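Local structure of CheC domain protein (Shewanella loihica PV-4, 3IIC) at residues L38-V43 and N124-H129; E64-E69 and G145-E150; G29-K34 and I136-S141. The protein probably acts in bacterial chemotaxis as a CheX-like phosphatase that removes the phosphoryl group from the response regulator CheY. All coordinates share one frame; numbering follows the deposited sequence.

How the contacts relate
Contacts 2 and 3 reach the same antiparallel sheet through its neighbouring strands 147-154 and 134-141. Contact 3 lays residues 29-34 beside strand 134-141, and contact 2 sets the first turn of helix 64-75 against the start of strand 147-154. Contact 1 lies where strand 125-129 meets the loop leading into strand 43-51. Their centres lie about 11 Å (1 and 2), 13 Å (1 and 3) and 14 Å (2 and 3) apart. Along the chain, contact 1 falls wholly within the span bridged by contact 3, whereas contact 2 interleaves with both. Contacts 2 and 3 thus hold a helix start and a loop on the sheet, while contact 1 lies where the two subunits join.

Contact 1 of 3, residues L38-V43 and N124-H129; sequences LAKGDV and NHTIAH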
ATOM      1  N   LEU A  38      -0.200 -13.450  -6.157  1.00 41.20           N
ATOM      2  CA  LEU A  38       0.326 -14.817  -6.140  1.00 41.29           C
ATOM      3  C   LEU A  38       1.522 -14.940  -5.189  1.00 40.59           C
ATOM      4  O   LEU A  38       1.568 -15.844  -4.385  1.00 40.86           O
ATOM      5  CB  LEU A  38       0.714 -15.238  -7.566  1.00 41.34           C
ATOM      6  CG  LEU A  38      -0.355 -15.235  -8.667  1.00 39.68           C
ATOM      7  CD1 LEU A  38       0.287 -15.670  -9.965  1.00 40.05           C
ATOM      8  CD2 LEU A  38      -1.504 -16.144  -8.334  1.00 38.28           C
ATOM      9  N   ALA A  39       2.469 -14.020  -5.268  1.00 40.33           N
ATOM     10  CA  ALA A  39       3.671 -14.078  -4.447  1.00 40.37           C
ATOM     11  C   ALA A  39       3.330 -13.791  -2.977  1.00 40.07           C
ATOM     12  O   ALA A  39       2.548 -12.908  -2.683  1.00 40.58           O
ATOM     13  CB  ALA A  39       4.741 -13.096  -4.978  1.00 40.33           C
ATOM     14  N   LYS A  40       3.887 -14.584  -2.076  1.00 39.33           N
ATOM     15  CA  LYS A  40       3.704 -14.427  -0.650  1.00 39.30           C
ATOM     16  C   LYS A  40       4.950 -13.859   0.006  1.00 38.26           C
ATOM     17  O   LYS A  40       6.060 -14.147  -0.411  1.00 38.95           O
ATOM     18  CB  LYS A  40       3.291 -15.755  -0.000  1.00 39.61           C
ATOM     19  CG  LYS A  40       1.869 -16.145  -0.396  1.00 40.67           C
ATOM     20  CD  LYS A  40       1.422 -17.474   0.140  1.00 42.21           C
ATOM     21  CE  LYS A  40      -0.060 -17.678  -0.200  1.00 43.02           C
ATOM     22  NZ  LYS A  40      -0.470 -19.074  -0.000  1.00 43.92           N
ATOM     23  N   GLY A  41       4.738 -13.013   1.014  1.00 37.49           N
ATOM     24  CA  GLY A  41       5.805 -12.440   1.828  1.00 36.57           C
ATOM     25  C   GLY A  41       5.307 -12.040   3.208  1.00 35.93           C
ATOM     26  O   GLY A  41       4.119 -12.092   3.487  1.00 35.76           O
ATOM     27  N   ASP A  42       6.241 -11.615   4.058  1.00 35.73           N
ATOM     28  CA  ASP A  42       5.973 -11.299   5.462  1.00 35.35           C
ATOM     29  C   ASP A  42       6.003  -9.818   5.814  1.00 35.36           C
ATOM     30  O   ASP A  42       5.381  -9.404   6.808  1.00 34.88           O
ATOM     31  CB  ASP A  42       6.923 -12.117   6.321  1.00 35.29           C
ATOM     32  CG  ASP A  42       6.841 -13.588   6.000  1.00 35.27           C
ATOM     33  OD1 ASP A  42       5.723 -14.112   5.965  1.00 35.91           O
ATOM     34  OD2 ASP A  42       7.886 -14.222   5.747  1.00 37.04           O
ATOM     35  N   VAL A  43       6.715  -9.029   5.012  1.00 34.33           N
ATOM     36  CA  VAL A  43       6.766  -7.575   5.176  1.00 34.24           C
ATOM     37  C   VAL A  43       6.922  -6.965   3.773  1.00 34.42           C
ATOM     38  O   VAL A  43       7.716  -7.471   2.985  1.00 34.33           O
ATOM     39  CB  VAL A  43       7.877  -7.073   6.173  1.00 33.64           C
ATOM     40  CG1 VAL A  43       9.270  -7.477   5.743  1.00 33.32           C
ATOM     41  CG2 VAL A  43       7.775  -5.548   6.384  1.00 32.32           C
ATOM     42  N   ASN A 124       2.794 -14.382   5.197  1.00 35.23           N
ATOM     43  CA  ASN A 124       2.262 -14.875   3.917  1.00 35.60           C
ATOM     44  C   ASN A 124       1.151 -14.053   3.265  1.00 35.53           C
ATOM     45  O   ASN A 124       0.216 -14.610   2.719  1.00 35.48           O
ATOM     46  CB  ASN A 124       1.824 -16.350   4.085  1.00 35.78           C
ATOM     47  CG  ASN A 124       2.998 -17.274   4.293  1.00 37.62           C
ATOM     48  OD1 ASN A 124       4.019 -17.155   3.614  1.00 40.26           O
ATOM     49  ND2 ASN A 124       2.873 -18.175   5.237  1.00 36.25           N
ATOM     50  N   HIS A 125       1.284 -12.729   3.301  1.00 35.80           N
ATOM     51  CA  HIS A 125       0.300 -11.850   2.659  1.00 35.79           C
ATOM     52  C   HIS A 125       0.621 -11.774   1.172  1.00 36.31           C
ATOM     53  O   HIS A 125       1.756 -12.081   0.764  1.00 36.29           O
ATOM     54  CB  HIS A 125       0.212 -10.447   3.309  1.00 35.66           C
ATOM     55  CG  HIS A 125       1.453  -9.620   3.190  1.00 36.84           C
ATOM     56  ND1 HIS A 125       2.395  -9.539   4.193  1.00 35.79           N
ATOM     57  CD2 HIS A 125       1.906  -8.838   2.177  1.00 37.57           C
ATOM     58  CE1 HIS A 125       3.368  -8.737   3.802  1.00 39.55           C
ATOM     59  NE2 HIS A 125       3.095  -8.294   2.586  1.00 36.17           N
ATOM     60  N   THR A 126      -0.400 -11.417   0.389  1.00 36.05           N
ATOM     61  CA  THR A 126      -0.300 -11.233  -1.056  1.00 36.21           C
ATOM     62  C   THR A 126      -0.714  -9.823  -1.375  1.00 36.54           C
ATOM     63  O   THR A 126      -1.403  -9.158  -0.568  1.00 36.56           O
ATOM     64  CB  THR A 126      -1.169 -12.230  -1.853  1.00 36.46           C
ATOM     65  OG1 THR A 126      -2.526 -12.162  -1.398  1.00 35.32           O
ATOM     66  CG2 THR A 126      -0.619 -13.653  -1.698  1.00 35.82           C
ATOM     67  N   ILE A 127      -0.305  -9.389  -2.560  1.00 36.73           N
ATOM     68  CA  ILE A 127      -0.465  -8.012  -3.044  1.00 37.28           C
ATOM     69  C   ILE A 127      -1.071  -7.976  -4.443  1.00 36.90           C
ATOM     70  O   ILE A 127      -0.580  -8.669  -5.328  1.00 36.60           O
ATOM     71  CB  ILE A 127       0.919  -7.295  -3.070  1.00 37.87           C
ATOM     72  CG1 ILE A 127       1.488  -7.232  -1.638  1.00 39.37           C
ATOM     73  CG2 ILE A 127       0.827  -5.873  -3.709  1.00 36.82           C
ATOM     74  CD1 ILE A 127       2.800  -6.532  -1.515  1.00 41.94           C
ATOM     75  N   ALA A 128      -2.140  -7.186  -4.595  1.00 36.26           N
ATOM     76  CA  ALA A 128      -2.833  -6.965  -5.861  1.00 36.67           C
ATOM     77  C   ALA A 128      -2.812  -5.469  -6.156  1.00 36.58           C
ATOM     78  O   ALA A 128      -3.293  -4.682  -5.349  1.00 36.88           O
ATOM     79  CB  ALA A 128      -4.266  -7.462  -5.799  1.00 35.88           C
ATOM     80  N   HIS A 129      -2.206  -5.075  -7.278  1.00 36.58           N
ATOM     81  CA  HIS A 129      -2.225  -3.671  -7.731  1.00 35.70           C
ATOM     82  C   HIS A 129      -3.433  -3.620  -8.626  1.00 36.32           C
ATOM     83  O   HIS A 129      -3.451  -4.279  -9.641  1.00 36.92           O
ATOM     84  CB  HIS A 129      -0.977  -3.338  -8.522  1.00 35.72           C
ATOM     85  CG  HIS A 129       0.252  -3.242  -7.698  1.00 34.58           C
ATOM     86  ND1 HIS A 129       1.118  -2.177  -7.794  1.00 35.70           N
ATOM     87  CD2 HIS A 129       0.757  -4.061  -6.740  1.00 35.37           C
ATOM     88  CE1 HIS A 129       2.137  -2.375  -6.965  1.00 38.91           C
ATOM     89  NE2 HIS A 129       1.940  -3.512  -6.313  1.00 34.69           N
TER
HETATM   90  O   HOH W   1       6.281 -15.797   3.433  1.00 46.03           O
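A G1 beta bulge, in which Asn-124 and His-125 both face Gly-41, ties the loop before strand 43-51 to strand 125-129. Gly-41 N donates to His-125 O (3.1 Å), and His-125 N returns a bond to Gly-41 O (2.9 Å), making a hydrogen-bonded antiparallel pair. The bulged Asn-124 N instead meets Asp-42 OD1 at 3.0 Å in a nearly straight bond (165°), and a water spans Asp-42 OD1 and Asn-124 OD1. With chi1 at 65°, His-125 CG sits between the backbone N and the carbonyl carbon, and Gly-41 O lies 3.1 Å above one ring face, offset toward the rim. ND1 bonds to Gly-122 O and NE2 to Ser-44 OG, fixing the ring's rotation. An alanine at His-125 would probably leave Gly-122 O and Ser-44 OG without these mates and open a gap beside Gly-41 O. Farther along, Thr-126 CG2 rests 3.4 Å from Ala-39 O, while Thr-126, Ala-128 and His-129 pair with a strand of the second subunit, carrying the sheet across the interface. The Asp-42 carboxylate, which also accepts from Glu-64 N at the start of a helix, is thus likely to be stabilised as the anion.

Contact 2 of 3, residues E64-E69 and G145-E150; sequences ETLILE and GTAYIE
The two backbones come nearest where Leu-66, in the first turn of helix 64-75, faces Gly-145, their CA atoms 4.9 Å apart, just where the chain leads into strand 147-154. Contact falls largely to one methyl of Leu-66. CG stands anti to the backbone N (chi1 176°), and beyond it CD2 settles against the peptide joining Thr-146 to Ala-147, 3.6 Å from both Thr-146 C and Ala-147 N. The same methyl touches Ala-147 CB at 3.7 Å and lies equally near Gly-145 O, a carbonyl that also accepts from Ser-142 OG. Closer to its own backbone, Leu-66 CB lies 4.1 Å from Gly-145 C.

Thr-65 lies at the edge of the contact. Its OG1 is 4.2 Å from Gly-145 CA and is hydrogen-bonded to Tyr-144 O, the carbonyl just before the glycine. Gly-145, with phi at 126°, lets the loop pass close to Thr-65 OG1 and Leu-66 CB. Beyond it, Thr-146 N is held by Glu-63 OE1, Ala-147 packs on Phe-62, and Ile-67 reaches from the helix to Phe-62 and to helix 84-107.

Strand 54-62 leads straight into helix 64-75, and the first turn of that helix packs on the loop of the beta hairpin formed by strands 134-141 and 147-154, the second of which lies next to strand 54-62 in the antiparallel sheet.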
ATOM      1  N   GLU A  64      10.413 -13.284   5.550  1.00 35.21           N
ATOM      2  CA  GLU A  64      10.997 -12.916   6.838  1.00 35.29           C
ATOM      3  C   GLU A  64      12.507 -13.213   6.943  1.00 34.97           C
ATOM      4  O   GLU A  64      13.264 -12.346   7.355  1.00 35.94           O
ATOM      5  CB  GLU A  64      10.234 -13.582   8.014  1.00 35.83           C
ATOM      6  CG  GLU A  64      10.869 -13.263   9.386  1.00 36.22           C
ATOM      7  CD  GLU A  64      10.049 -13.711  10.576  1.00 38.27           C
ATOM      8  OE1 GLU A  64      10.631 -14.349  11.460  1.00 42.56           O
ATOM      9  OE2 GLU A  64       8.848 -13.421  10.650  1.00 41.26           O
ATOM     10  N   THR A  65      12.941 -14.416   6.569  1.00 34.88           N
ATOM     11  CA  THR A  65      14.365 -14.806   6.690  1.00 34.43           C
ATOM     12  C   THR A  65      15.304 -13.870   5.916  1.00 34.22           C
ATOM     13  O   THR A  65      16.393 -13.576   6.382  1.00 34.52           O
ATOM     14  CB  THR A  65      14.631 -16.272   6.258  1.00 34.15           C
ATOM     15  OG1 THR A  65      14.113 -16.455   4.941  1.00 36.13           O
ATOM     16  CG2 THR A  65      13.976 -17.287   7.210  1.00 32.22           C
ATOM     17  N   LEU A  66      14.855 -13.378   4.761  1.00 34.60           N
ATOM     18  CA  LEU A  66      15.651 -12.474   3.936  1.00 34.29           C
ATOM     19  C   LEU A  66      15.818 -11.097   4.576  1.00 34.10           C
ATOM     20  O   LEU A  66      16.934 -10.604   4.649  1.00 33.84           O
ATOM     21  CB  LEU A  66      15.055 -12.335   2.517  1.00 34.17           C
ATOM     22  CG  LEU A  66      15.754 -11.320   1.584  1.00 34.48           C
ATOM     23  CD1 LEU A  66      17.292 -11.534   1.501  1.00 32.96           C
ATOM     24  CD2 LEU A  66      15.093 -11.287   0.199  1.00 33.74           C
ATOM     25  N   ILE A  67      14.719 -10.479   5.013  1.00 34.39           N
ATOM     26  CA  ILE A  67      14.778  -9.140   5.606  1.00 34.35           C
ATOM     27  C   ILE A  67      15.504  -9.140   6.937  1.00 34.81           C
ATOM     28  O   ILE A  67      16.207  -8.174   7.230  1.00 35.16           O
ATOM     29  CB  ILE A  67      13.377  -8.442   5.712  1.00 35.06           C
ATOM     30  CG1 ILE A  67      13.539  -6.938   5.944  1.00 34.52           C
ATOM     31  CG2 ILE A  67      12.463  -9.134   6.765  1.00 34.33           C
ATOM     32  CD1 ILE A  67      14.313  -6.201   4.821  1.00 33.64           C
ATOM     33  N   LEU A  68      15.354 -10.212   7.729  1.00 34.86           N
ATOM     34  CA  LEU A  68      16.106 -10.340   8.994  1.00 35.06           C
ATOM     35  C   LEU A  68      17.621 -10.544   8.742  1.00 35.11           C
ATOM     36  O   LEU A  68      18.420 -10.077   9.527  1.00 34.85           O
ATOM     37  CB  LEU A  68      15.482 -11.404   9.945  1.00 34.70           C
ATOM     38  CG  LEU A  68      14.009 -11.153  10.371  1.00 33.39           C
ATOM     39  CD1 LEU A  68      13.501 -12.173  11.440  1.00 31.17           C
ATOM     40  CD2 LEU A  68      13.826  -9.730  10.891  1.00 32.64           C
ATOM     41  N   GLU A  69      18.009 -11.217   7.654  1.00 35.77           N
ATOM     42  CA  GLU A  69      19.435 -11.340   7.296  1.00 36.09           C
ATOM     43  C   GLU A  69      20.006  -9.991   6.823  1.00 36.40           C
ATOM     44  O   GLU A  69      21.160  -9.645   7.160  1.00 35.83           O
ATOM     45  CB  GLU A  69      19.672 -12.405   6.222  1.00 35.93           C
ATOM     46  CG  GLU A  69      21.182 -12.593   5.874  1.00 37.98           C
ATOM     47  CD  GLU A  69      22.055 -13.044   7.046  1.00 37.90           C
ATOM     48  OE1 GLU A  69      21.518 -13.589   8.033  1.00 38.96           O
ATOM     49  OE2 GLU A  69      23.288 -12.849   6.968  1.00 39.89           O
ATOM     50  N   GLY A 145      16.395 -16.336   1.252  1.00 37.80           N
ATOM     51  CA  GLY A 145      14.997 -16.184   0.853  1.00 37.83           C
ATOM     52  C   GLY A 145      14.826 -15.254  -0.339  1.00 38.10           C
ATOM     53  O   GLY A 145      15.797 -14.745  -0.896  1.00 37.91           O
ATOM     54  N   THR A 146      13.561 -14.975  -0.657  1.00 38.75           N
ATOM     55  CA  THR A 146      13.143 -14.276  -1.880  1.00 38.48           C
ATOM     56  C   THR A 146      12.503 -12.917  -1.626  1.00 38.42           C
ATOM     57  O   THR A 146      11.762 -12.743  -0.649  1.00 38.60           O
ATOM     58  CB  THR A 146      12.122 -15.192  -2.636  1.00 38.64           C
ATOM     59  OG1 THR A 146      12.715 -16.469  -2.885  1.00 38.71           O
ATOM     60  CG2 THR A 146      11.649 -14.583  -3.968  1.00 37.97           C
ATOM     61  N   ALA A 147      12.832 -11.940  -2.476  1.00 38.31           N
ATOM     62  CA  ALA A 147      12.170 -10.632  -2.471  1.00 38.19           C
ATOM     63  C   ALA A 147      11.397 -10.571  -3.780  1.00 38.26           C
ATOM     64  O   ALA A 147      11.781 -11.206  -4.760  1.00 38.43           O
ATOM     65  CB  ALA A 147      13.146  -9.461  -2.350  1.00 37.79           C
ATOM     66  N   TYR A 148      10.280  -9.849  -3.772  1.00 38.94           N
ATOM     67  CA  TYR A 148       9.457  -9.615  -4.980  1.00 38.77           C
ATOM     68  C   TYR A 148       9.253  -8.131  -5.159  1.00 39.02           C
ATOM     69  O   TYR A 148       8.927  -7.457  -4.175  1.00 40.16           O
ATOM     70  CB  TYR A 148       8.077 -10.236  -4.850  1.00 38.36           C
ATOM     71  CG  TYR A 148       8.103 -11.717  -4.751  1.00 39.30           C
ATOM     72  CD1 TYR A 148       8.159 -12.517  -5.906  1.00 39.14           C
ATOM     73  CD2 TYR A 148       8.061 -12.345  -3.497  1.00 40.37           C
ATOM     74  CE1 TYR A 148       8.171 -13.913  -5.808  1.00 39.99           C
ATOM     75  CE2 TYR A 148       8.053 -13.723  -3.391  1.00 41.40           C
ATOM     76  CZ  TYR A 148       8.118 -14.498  -4.545  1.00 40.12           C
ATOM     77  OH  TYR A 148       8.142 -15.838  -4.405  1.00 44.71           O
ATOM     78  N   ILE A 149       9.438  -7.620  -6.382  1.00 38.67           N
ATOM     79  CA  ILE A 149       9.123  -6.228  -6.690  1.00 38.21           C
ATOM     80  C   ILE A 149       8.035  -6.237  -7.740  1.00 38.45           C
ATOM     81  O   ILE A 149       8.174  -6.918  -8.755  1.00 38.59           O
ATOM     82  CB  ILE A 149      10.352  -5.395  -7.131  1.00 38.42           C
ATOM     83  CG1 ILE A 149      10.012  -3.907  -7.218  1.00 38.68           C
ATOM     84  CG2 ILE A 149      10.941  -5.881  -8.507  1.00 39.05           C
ATOM     85  CD1 ILE A 149      11.278  -3.059  -7.306  1.00 39.48           C
ATOM     86  N   GLU A 150       6.938  -5.506  -7.485  1.00 38.74           N
ATOM     87  CA  GLU A 150       5.871  -5.313  -8.459  1.00 38.20           C
ATOM     88  C   GLU A 150       5.784  -3.832  -8.852  1.00 38.56           C
ATOM     89  O   GLU A 150       5.723  -2.960  -7.982  1.00 38.10           O
ATOM     90  CB  GLU A 150       4.524  -5.849  -7.973  1.00 37.73           C
ATOM     91  CG  GLU A 150       3.335  -5.559  -8.919  1.00 37.91           C
ATOM     92  CD  GLU A 150       2.060  -6.343  -8.614  1.00 37.85           C
ATOM     93  OE1 GLU A 150       1.958  -7.045  -7.570  1.00 37.56           O
ATOM     94  OE2 GLU A 150       1.127  -6.220  -9.432  1.00 34.25           O
TER

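Contact 3 of 3, residues G29-K34 and I136-S141; sequences GKPNLK and IIMPFS
Asn-32 OD1 is gripped by two backbone N-H groups, Lys-34 N at 2.9 Å and that of Lys-35, the first of these forming an Asx turn for which CG stands anti to the backbone N of Asn-32 (chi1 -169°). The backbone of Asn-32 meanwhile makes a single antiparallel hydrogen-bonded pair with Ile-137 on strand 134-141, near the edge of the sheet: Asn-32 N to Ile-137 O and Ile-137 N to Asn-32 O, both 2.8 Å and both in the acceptor's carbonyl plane. Pro-31 and Pro-139 have no N-H to donate, and the next bond across the segments comes from Gly-29 N, which reaches Pro-139 O at 2.9 Å, tilted 35° from the carbonyl plane. Pro-139 CD also nestles 3.3 Å from Lys-30 O. Apolar side chains meet beside the paired backbones. Leu-33 CD2 lies alongside Ile-136 CG1 at 3.8 Å, and the Pro-31 ring crosses the same isoleucine. Ile-136 and Met-138 also reach helix 4-22, through Ile-7 and Leu-11. Met-138, a selenomethionine, bends at its last torsion (chi3 -68°), and its CE presses on Pro-31 CG at a tight 3.5 Å.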
ATOM      1  N   GLY A  29      14.765 -13.539 -11.144  1.00 41.26           N
ATOM      2  CA  GLY A  29      14.133 -14.710 -11.738  1.00 40.56           C
ATOM      3  C   GLY A  29      13.200 -14.244 -12.833  1.00 40.35           C
ATOM      4  O   GLY A  29      13.165 -13.055 -13.187  1.00 40.67           O
ATOM      5  N   LYS A  30      12.390 -15.172 -13.320  1.00 39.96           N
ATOM      6  CA  LYS A  30      11.500 -14.910 -14.431  1.00 39.80           C
ATOM      7  C   LYS A  30      10.290 -14.128 -13.924  1.00 39.06           C
ATOM      8  O   LYS A  30       9.677 -14.500 -12.904  1.00 38.18           O
ATOM      9  CB  LYS A  30      11.096 -16.197 -15.142  1.00 40.02           C
ATOM     10  CG  LYS A  30      12.282 -17.146 -15.507  1.00 42.12           C
ATOM     11  CD  LYS A  30      13.540 -16.550 -16.229  1.00 43.53           C
ATOM     12  CE  LYS A  30      13.390 -16.499 -17.753  1.00 44.46           C
ATOM     13  NZ  LYS A  30      14.687 -16.095 -18.382  1.00 44.61           N
ATOM     14  N   PRO A  31       9.967 -13.017 -14.610  1.00 38.80           N
ATOM     15  CA  PRO A  31       8.850 -12.220 -14.137  1.00 38.51           C
ATOM     16  C   PRO A  31       7.486 -12.694 -14.623  1.00 37.68           C
ATOM     17  O   PRO A  31       7.390 -13.399 -15.609  1.00 36.91           O
ATOM     18  CB  PRO A  31       9.166 -10.812 -14.686  1.00 38.07           C
ATOM     19  CG  PRO A  31       9.898 -11.077 -15.951  1.00 39.32           C
ATOM     20  CD  PRO A  31      10.633 -12.383 -15.775  1.00 39.03           C
ATOM     21  N   ASN A  32       6.453 -12.303 -13.883  1.00 37.79           N
ATOM     22  CA  ASN A  32       5.070 -12.523 -14.268  1.00 38.17           C
ATOM     23  C   ASN A  32       4.616 -11.142 -14.765  1.00 38.19           C
ATOM     24  O   ASN A  32       4.759 -10.131 -14.064  1.00 38.13           O
ATOM     25  CB  ASN A  32       4.236 -13.057 -13.095  1.00 38.10           C
ATOM     26  CG  ASN A  32       2.856 -13.540 -13.521  1.00 37.52           C
ATOM     27  OD1 ASN A  32       2.117 -12.817 -14.151  1.00 35.32           O
ATOM     28  ND2 ASN A  32       2.500 -14.763 -13.147  1.00 39.13           N
ATOM     29  N   LEU A  33       4.107 -11.119 -15.983  1.00 38.50           N
ATOM     30  CA  LEU A  33       3.631  -9.908 -16.661  1.00 39.24           C
ATOM     31  C   LEU A  33       2.102  -9.867 -16.787  1.00 40.04           C
ATOM     32  O   LEU A  33       1.577  -8.911 -17.338  1.00 41.13           O
ATOM     33  CB  LEU A  33       4.251  -9.839 -18.069  1.00 39.01           C
ATOM     34  CG  LEU A  33       5.770 -10.039 -18.206  1.00 37.89           C
ATOM     35  CD1 LEU A  33       6.198 -10.093 -19.671  1.00 35.07           C
ATOM     36  CD2 LEU A  33       6.506  -8.967 -17.468  1.00 36.57           C
ATOM     37  N   LYS A  34       1.399 -10.870 -16.244  1.00 40.58           N
ATOM     38  CA  LYS A  34      -0.045 -11.032 -16.395  1.00 40.53           C
ATOM     39  C   LYS A  34      -0.894 -11.055 -15.131  1.00 41.22           C
ATOM     40  O   LYS A  34      -2.032 -10.607 -15.180  1.00 40.80           O
ATOM     41  CB  LYS A  34      -0.294 -12.361 -17.118  1.00 40.40           C
ATOM     42  CG  LYS A  34       0.273 -12.456 -18.552  1.00 40.00           C
ATOM     43  CD  LYS A  34      -0.379 -11.506 -19.570  1.00 39.29           C
ATOM     44  CE  LYS A  34      -1.859 -11.787 -19.747  1.00 39.89           C
ATOM     45  NZ  LYS A  34      -2.441 -11.057 -20.905  1.00 41.31           N
ATOM     46  N   ILE A 136       4.342  -5.862 -13.845  1.00 37.78           N
ATOM     47  CA  ILE A 136       5.496  -6.759 -13.835  1.00 37.72           C
ATOM     48  C   ILE A 136       5.716  -7.127 -12.358  1.00 37.88           C
ATOM     49  O   ILE A 136       5.675  -6.247 -11.501  1.00 37.27           O
ATOM     50  CB  ILE A 136       6.793  -6.187 -14.522  1.00 37.26           C
ATOM     51  CG1 ILE A 136       7.936  -7.222 -14.459  1.00 37.08           C
ATOM     52  CG2 ILE A 136       7.228  -4.884 -13.898  1.00 37.06           C
ATOM     53  CD1 ILE A 136       9.103  -7.031 -15.456  1.00 34.86           C
ATOM     54  N   ILE A 137       5.821  -8.431 -12.076  1.00 38.15           N
ATOM     55  CA  ILE A 137       6.147  -8.945 -10.741  1.00 38.19           C
ATOM     56  C   ILE A 137       7.399  -9.785 -10.952  1.00 38.23           C
ATOM     57  O   ILE A 137       7.356 -10.787 -11.682  1.00 37.11           O
ATOM     58  CB  ILE A 137       5.024  -9.793 -10.085  1.00 38.65           C
ATOM     59  CG1 ILE A 137       3.673  -9.051 -10.143  1.00 38.18           C
ATOM     60  CG2 ILE A 137       5.446 -10.168  -8.644  1.00 36.68           C
ATOM     61  CD1 ILE A 137       2.921  -9.218 -11.449  1.00 38.18           C
HETATM   62  N   MSE A 138       8.513  -9.323 -10.380  1.00 38.10           N
HETATM   63  CA  MSE A 138       9.798  -9.973 -10.528  1.00 38.61           C
HETATM   64  C   MSE A 138      10.355 -10.523  -9.209  1.00 38.46           C
HETATM   65  O   MSE A 138      10.508  -9.758  -8.270  1.00 37.96           O
HETATM   66  CB  MSE A 138      10.831  -9.023 -11.110  1.00 38.57           C
HETATM   67  CG  MSE A 138      12.195  -9.721 -11.233  1.00 40.32           C
HETATM   68 SE   MSE A 138      13.365  -9.012 -12.516  0.75 38.54          SE
HETATM   69  CE  MSE A 138      12.389  -9.520 -14.083  1.00 39.46           C
ATOM     70  N   PRO A 139      10.704 -11.830  -9.173  1.00 38.57           N
ATOM     71  CA  PRO A 139      11.349 -12.406  -8.008  1.00 38.97           C
ATOM     72  C   PRO A 139      12.853 -12.138  -8.002  1.00 39.39           C
ATOM     73  O   PRO A 139      13.487 -12.052  -9.057  1.00 38.26           O
ATOM     74  CB  PRO A 139      11.087 -13.898  -8.174  1.00 38.65           C
ATOM     75  CG  PRO A 139      11.075 -14.092  -9.581  1.00 39.28           C
ATOM     76  CD  PRO A 139      10.493 -12.863 -10.205  1.00 38.84           C
ATOM     77  N   PHE A 140      13.385 -11.997  -6.798  1.00 40.25           N
ATOM     78  CA  PHE A 140      14.806 -11.808  -6.555  1.00 41.74           C
ATOM     79  C   PHE A 140      15.184 -12.784  -5.439  1.00 42.01           C
ATOM     80  O   PHE A 140      14.708 -12.628  -4.323  1.00 43.43           O
ATOM     81  CB  PHE A 140      15.068 -10.364  -6.176  1.00 42.18           C
ATOM     82  CG  PHE A 140      15.074  -9.427  -7.355  1.00 44.11           C
ATOM     83  CD1 PHE A 140      16.247  -9.223  -8.073  1.00 45.62           C
ATOM     84  CD2 PHE A 140      13.922  -8.747  -7.742  1.00 45.01           C
ATOM     85  CE1 PHE A 140      16.271  -8.349  -9.177  1.00 47.70           C
ATOM     86  CE2 PHE A 140      13.943  -7.875  -8.834  1.00 46.17           C
ATOM     87  CZ  PHE A 140      15.113  -7.677  -9.549  1.00 46.28           C
ATOM     88  N   SER A 141      15.997 -13.790  -5.752  1.00 41.80           N
ATOM     89  CA  SER A 141      16.311 -14.886  -4.808  1.00 41.67           C
ATOM     90  C   SER A 141      17.724 -14.883  -4.226  1.00 41.14           C
ATOM     91  O   SER A 141      18.624 -14.228  -4.743  1.00 40.63           O
ATOM     92  CB  SER A 141      16.068 -16.221  -5.502  1.00 41.60           C
ATOM     93  OG  SER A 141      16.887 -16.345  -6.666  1.00 42.49           O
TER